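Local structure of geranyltranstransferase (Stenotrophomonas maltophilia, 7LBJ) at residues 209-214 and 275-280; 269-274 and 294-299. The protein probably makes farnesyl or longer-chain prenyl diphosphates by head-to-tail condensation of isoprenoid units, as magnesium-dependent members of the FPP/GGPP synthase family do. All blocks are in the same frame, centred on the assembly; numbering follows the deposited sequence.

Contact 1: residues 209-214 and 275-280. With EDO (1,2-ethanediol), chain F.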
loop_
_atom_site.group_PDB
_atom_site.type_symbol
_atom_site.label_atom_id
_atom_site.label_comp_id
_atom_site.label_asym_id
_atom_site.label_seq_id
_atom_site.Cartn_x
_atom_site.Cartn_y
_atom_site.Cartn_z
ATOM N N LEU A 209 -5.700 11.176 -23.263
ATOM C CA LEU A 209 -5.938 10.578 -21.952
ATOM C C LEU A 209 -7.376 10.801 -21.515
ATOM O O LEU A 209 -8.011 9.895 -20.965
ATOM C CB LEU A 209 -4.960 11.148 -20.910
ATOM C CG LEU A 209 -3.521 10.694 -21.154
ATOM C CD1 LEU A 209 -2.561 11.517 -20.349
ATOM C CD2 LEU A 209 -3.407 9.226 -20.755
ATOM N N ALA A 210 -7.910 12.009 -21.750
ATOM C CA ALA A 210 -9.275 12.299 -21.325
ATOM C C ALA A 210 -10.284 11.491 -22.126
ATOM O O ALA A 210 -11.291 11.012 -21.592
ATOM C CB ALA A 210 -9.554 13.797 -21.469
ATOM N N GLN A 211 -10.043 11.342 -23.418
ATOM C CA GLN A 211 -10.934 10.525 -24.240
ATOM C C GLN A 211 -10.951 9.068 -23.760
ATOM O O GLN A 211 -12.019 8.456 -23.596
ATOM C CB GLN A 211 -10.473 10.636 -25.691
ATOM C CG GLN A 211 -11.179 9.737 -26.688
ATOM C CD GLN A 211 -10.433 9.769 -28.010
ATOM O OE1 GLN A 211 -9.368 9.180 -28.132
ATOM N NE2 GLN A 211 -10.947 10.515 -28.974
ATOM N N LEU A 212 -9.768 8.494 -23.533
ATOM C CA LEU A 212 -9.687 7.117 -23.049
ATOM C C LEU A 212 -10.264 6.980 -21.652
ATOM O O LEU A 212 -10.795 5.917 -21.297
ATOM C CB LEU A 212 -8.235 6.638 -23.052
ATOM C CG LEU A 212 -7.675 6.581 -24.462
ATOM C CD1 LEU A 212 -6.218 6.180 -24.461
ATOM C CD2 LEU A 212 -8.515 5.610 -25.341
ATOM N N ASP A 213 -10.161 8.027 -20.842
ATOM C CA ASP A 213 -10.758 7.974 -19.516
ATOM C C ASP A 213 -12.270 7.882 -19.609
ATOM O O ASP A 213 -12.903 7.179 -18.815
ATOM C CB ASP A 213 -10.340 9.191 -18.704
ATOM C CG ASP A 213 -10.725 9.066 -17.247
ATOM O OD1 ASP A 213 -10.320 8.075 -16.612
ATOM O OD2 ASP A 213 -11.429 9.958 -16.734
ATOM N N SER A 214 -12.871 8.575 -20.585
ATOM C CA SER A 214 -14.313 8.492 -20.793
ATOM C C SER A 214 -14.723 7.073 -21.173
ATOM O O SER A 214 -15.752 6.552 -20.720
ATOM C CB SER A 214 -14.703 9.490 -21.886
ATOM O OG SER A 214 -16.088 9.529 -22.112
ATOM N N GLN A 275 -18.207 1.913 -27.737
ATOM C CA GLN A 275 -17.784 1.783 -29.127
ATOM C C GLN A 275 -17.724 3.142 -29.827
ATOM O O GLN A 275 -16.801 3.392 -30.608
ATOM C CB GLN A 275 -18.695 0.809 -29.867
ATOM C CG GLN A 275 -18.633 -0.641 -29.301
ATOM C CD GLN A 275 -17.226 -1.273 -29.286
ATOM O OE1 GLN A 275 -16.445 -1.120 -30.232
ATOM N NE2 GLN A 275 -16.911 -2.004 -28.209
ATOM N N SER A 276 -18.676 4.043 -29.539
ATOM C CA SER A 276 -18.661 5.366 -30.175
ATOM C C SER A 276 -17.419 6.176 -29.807
ATOM O O SER A 276 -16.957 7.003 -30.611
ATOM C CB SER A 276 -19.909 6.162 -29.776
ATOM O OG SER A 276 -19.751 6.657 -28.439
ATOM N N ILE A 277 -16.902 6.002 -28.589
ATOM C CA ILE A 277 -15.751 6.800 -28.149
ATOM C C ILE A 277 -14.518 6.432 -28.954
ATOM O O ILE A 277 -13.687 7.296 -29.264
ATOM C CB ILE A 277 -15.505 6.633 -26.638
ATOM C CG1 ILE A 277 -16.685 7.200 -25.847
ATOM C CG2 ILE A 277 -14.199 7.360 -26.188
ATOM C CD1 ILE A 277 -16.751 6.679 -24.414
ATOM N N LEU A 278 -14.387 5.156 -29.327
ATOM C CA LEU A 278 -13.218 4.682 -30.059
ATOM C C LEU A 278 -13.435 4.619 -31.564
ATOM O O LEU A 278 -12.588 4.065 -32.276
ATOM C CB LEU A 278 -12.805 3.291 -29.561
ATOM C CG LEU A 278 -12.516 3.126 -28.071
ATOM C CD1 LEU A 278 -11.976 1.725 -27.764
ATOM C CD2 LEU A 278 -11.549 4.208 -27.579
ATOM N N ALA A 279 -14.539 5.167 -32.071
ATOM C CA ALA A 279 -14.935 4.859 -33.443
ATOM C C ALA A 279 -13.929 5.357 -34.480
ATOM O O ALA A 279 -13.861 4.799 -35.580
ATOM C CB ALA A 279 -16.327 5.438 -33.728
ATOM N N ARG A 280 -13.132 6.371 -34.164
ATOM C CA ARG A 280 -12.255 6.922 -35.187
ATOM C C ARG A 280 -10.918 6.201 -35.291
ATOM O O ARG A 280 -10.179 6.441 -36.254
ATOM C CB ARG A 280 -12.024 8.410 -34.935
ATOM C CG ARG A 280 -13.249 9.266 -35.257
ATOM C CD ARG A 280 -13.012 10.694 -34.831
ATOM N NE ARG A 280 -14.163 11.550 -35.084
ATOM C CZ ARG A 280 -14.380 12.697 -34.455
ATOM N NH1 ARG A 280 -13.577 13.112 -33.487
ATOM N NH2 ARG A 280 -15.421 13.448 -34.811
HETATM C C1 EDO F . -15.741 11.374 -17.968
HETATM O O1 EDO F . -15.980 11.016 -19.343
HETATM C C2 EDO F . -14.627 10.514 -17.403
HETATM O O2 EDO F . -13.393 11.170 -17.718
#
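Ile-277 lays its two branches over the backbone of helix 206-233, CG2 beside Gln-211 and CD1 beside Ser-214, one turn further on. This is helix-against-helix packing in the all-helical prenyl synthase fold, made where helix 260-277 runs out near the first turns of helix 206-233. CG2 of Ile-277 rests 3.6 Å from the carbonyl O of Gln-211 and 3.9 Å from that residue's CG, the two side chains sliding past each other in opposite directions. The first torsion of Ile-277 (chi1 -65°) turns CG2 away from its own backbone N, while the CG1 arm carries CD1 along to the carbonyl O of Ser-214, 3.8 Å away. Gln-211 stretches out beyond CG, and its OE1 accepts a hydrogen bond from the hydroxyl of Tyr-281, just after the second segment.

Deeper in, Leu-212 and Leu-278 cross at about a right angle, touching through one methyl each, CD2 to CD2 at 4.0 Å. Leu-212 also packs on helix 176-201, and Leu-278 on Leu-288 of helix 286-297. No hydrogen bond spans the two segments.

Around the helix from the leucines, a 1,2-ethanediol, probably from the crystallisation liquor, sits beside Asp-213 and Ser-214: its O2 donates a short hydrogen bond of 2.5 Å to Asp-213 OD2, an oxygen that also forms a salt bridge with Arg-192.

Contact 2: residues 269-274 and 294-299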
loop_
_atom_site.group_PDB
_atom_site.type_symbol
_atom_site.label_atom_id
_atom_site.label_comp_id
_atom_site.label_asym_id
_atom_site.label_seq_id
_atom_site.Cartn_x
_atom_site.Cartn_y
_atom_site.Cartn_z
ATOM N N GLU A 269 -26.803 0.843 -23.530
ATOM C CA GLU A 269 -26.312 2.194 -23.803
ATOM C C GLU A 269 -24.825 2.306 -23.524
ATOM O O GLU A 269 -24.096 2.956 -24.286
ATOM C CB GLU A 269 -27.080 3.234 -22.977
ATOM C CG GLU A 269 -26.662 4.697 -23.272
ATOM C CD GLU A 269 -25.435 5.208 -22.484
ATOM O OE1 GLU A 269 -25.263 4.852 -21.290
ATOM O OE2 GLU A 269 -24.652 5.997 -23.076
ATOM N N LEU A 270 -24.360 1.718 -22.414
ATOM C CA LEU A 270 -22.931 1.762 -22.107
ATOM C C LEU A 270 -22.112 1.049 -23.176
ATOM O O LEU A 270 -21.028 1.514 -23.553
ATOM C CB LEU A 270 -22.667 1.152 -20.721
ATOM C CG LEU A 270 -23.115 1.996 -19.506
ATOM C CD1 LEU A 270 -23.249 1.133 -18.244
ATOM C CD2 LEU A 270 -22.180 3.181 -19.212
ATOM N N ALA A 271 -22.617 -0.081 -23.690
ATOM C CA ALA A 271 -21.947 -0.768 -24.788
ATOM C C ALA A 271 -21.817 0.134 -26.011
ATOM O O ALA A 271 -20.733 0.254 -26.600
ATOM C CB ALA A 271 -22.715 -2.051 -25.146
ATOM N N ALA A 272 -22.925 0.748 -26.433
ATOM C CA ALA A 272 -22.865 1.639 -27.579
ATOM C C ALA A 272 -21.949 2.825 -27.302
ATOM O O ALA A 272 -21.180 3.244 -28.175
ATOM C CB ALA A 272 -24.267 2.118 -27.945
ATOM N N ARG A 273 -22.007 3.369 -26.084
ATOM C CA ARG A 273 -21.182 4.522 -25.752
ATOM C C ARG A 273 -19.700 4.186 -25.882
ATOM O O ARG A 273 -18.930 4.944 -26.480
ATOM C CB ARG A 273 -21.491 4.998 -24.330
ATOM C CG ARG A 273 -20.941 6.389 -24.050
ATOM C CD ARG A 273 -20.781 6.595 -22.555
ATOM N NE ARG A 273 -22.066 6.502 -21.862
ATOM C CZ ARG A 273 -22.217 6.690 -20.557
ATOM N NH1 ARG A 273 -21.187 7.024 -19.779
ATOM N NH2 ARG A 273 -23.423 6.535 -20.018
ATOM N N MET A 274 -19.289 3.037 -25.348
ATOM C CA MET A 274 -17.882 2.654 -25.425
ATOM C C MET A 274 -17.418 2.565 -26.872
ATOM O O MET A 274 -16.360 3.095 -27.223
ATOM C CB MET A 274 -17.648 1.330 -24.686
ATOM C CG MET A 274 -17.684 1.503 -23.175
ATOM S SD MET A 274 -17.260 -0.010 -22.293
ATOM C CE MET A 274 -18.672 -1.044 -22.745
ATOM N N LEU A 294 -16.297 -7.798 -23.978
ATOM C CA LEU A 294 -16.254 -8.780 -22.892
ATOM C C LEU A 294 -16.947 -8.256 -21.640
ATOM O O LEU A 294 -17.624 -9.009 -20.937
ATOM C CB LEU A 294 -14.811 -9.154 -22.564
ATOM C CG LEU A 294 -14.128 -10.068 -23.585
ATOM C CD1 LEU A 294 -12.683 -10.309 -23.152
ATOM C CD2 LEU A 294 -14.883 -11.393 -23.769
ATOM N N ALA A 295 -16.788 -6.964 -21.343
ATOM C CA ALA A 295 -17.434 -6.409 -20.160
ATOM C C ALA A 295 -18.955 -6.462 -20.270
ATOM O O ALA A 295 -19.646 -6.509 -19.248
ATOM C CB ALA A 295 -16.965 -4.971 -19.925
ATOM N N VAL A 296 -19.493 -6.486 -21.483
ATOM C CA VAL A 296 -20.935 -6.376 -21.689
ATOM C C VAL A 296 -21.560 -7.745 -21.939
ATOM O O VAL A 296 -22.736 -7.977 -21.617
ATOM C CB VAL A 296 -21.207 -5.407 -22.853
ATOM C CG1 VAL A 296 -22.643 -5.482 -23.323
ATOM C CG2 VAL A 296 -20.832 -3.979 -22.421
ATOM N N GLU A 297 -20.783 -8.670 -22.507
ATOM C CA GLU A 297 -21.352 -9.862 -23.123
ATOM C C GLU A 297 -20.904 -11.177 -22.515
ATOM O O GLU A 297 -21.480 -12.214 -22.862
ATOM C CB GLU A 297 -21.019 -9.897 -24.622
ATOM C CG GLU A 297 -21.427 -8.638 -25.362
ATOM C CD GLU A 297 -21.598 -8.864 -26.843
ATOM O OE1 GLU A 297 -21.419 -10.017 -27.295
ATOM O OE2 GLU A 297 -21.908 -7.880 -27.551
ATOM N N ARG A 298 -19.903 -11.180 -21.639
ATOM C CA ARG A 298 -19.420 -12.443 -21.099
ATOM C C ARG A 298 -20.529 -13.158 -20.331
ATOM O O ARG A 298 -21.418 -12.531 -19.740
ATOM C CB ARG A 298 -18.207 -12.212 -20.199
ATOM C CG ARG A 298 -18.553 -11.641 -18.837
ATOM C CD ARG A 298 -17.412 -10.823 -18.244
ATOM N NE ARG A 298 -17.824 -10.204 -16.991
ATOM C CZ ARG A 298 -18.653 -9.177 -16.919
ATOM N NH1 ARG A 298 -19.140 -8.614 -18.006
ATOM N NH2 ARG A 298 -19.008 -8.710 -15.726
ATOM N N ASP A 299 -20.482 -14.494 -20.365
ATOM C CA ASP A 299 -21.474 -15.321 -19.691
ATOM C C ASP A 299 -21.089 -15.670 -18.260
ATOM O O ASP A 299 -21.960 -16.075 -17.479
ATOM C CB ASP A 299 -21.709 -16.616 -20.481
#
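Val-296 pushes both methyls against helix 260-277, and nearly all of the tight packing gathers around them. This is helix-to-helix packing between the last two helices of the all-helical polyprenyl synthase fold. CG2 of Val-296 lies 3.8 Å from CB of Ala-271 and 3.7 Å from CE of Met-274, while CG1 lies 3.9 Å from that same alanine methyl. The small Ala-271 lets the backbones come close, its CA 6.5 Å from the CA of Val-296. Met-274 reaches the valine with its terminal methyl: the chain runs extended through SD and bends at the last torsion (chi3 -67°), which swings CE back to CG2. The contact is wholly apolar and small, burying 120 Å² over both sides.

The exposed flank of helix 260-277 is polar instead. There Arg-273 grips Glu-269 side-on, one turn back: NE bonds to OE2 at 2.9 Å within the guanidinium plane, and OE1, 22° out of that plane, takes NH2 at 2.8 Å. Both oxygens use their syn lone pairs, and CD2 of Leu-270 lies over one face of the guanidinium, displaced toward the rim. This pair staples its own helix and does not reach helix 286-297.

The chain leaves its last helix at Arg-298, whose NH2 forms a salt bridge with Asp-227 and whose guanidinium makes a cation-pi contact with Phe-223. Both partners belong to helix 206-233, which also meets Leu-270 through Leu-221 and Met-274 through Phe-215, Ala-218 and Leu-219, so helix 260-277 and the tail following helix 286-297 both rest on it.

From the N terminus, the chain first lays down 209-214 near the start of helix 206-233. It then passes through the rest of that helix, an unmodelled gap at 235-249 and most of helix 260-277 before 275-280 returns to close contact 1, a loop of 60 intervening residues. Contact 2 opens inside that loop, at 269-274, and closes beyond it, at 294-299, with 19 residues between its two segments, so the two loops cross rather than nest. They share helix 260-277, using adjoining segments, with centres about 14 Å apart. Contact 1 ties the end of this helix to helix 206-233; contact 2 ties its preceding turns to C-terminal helix 286-297.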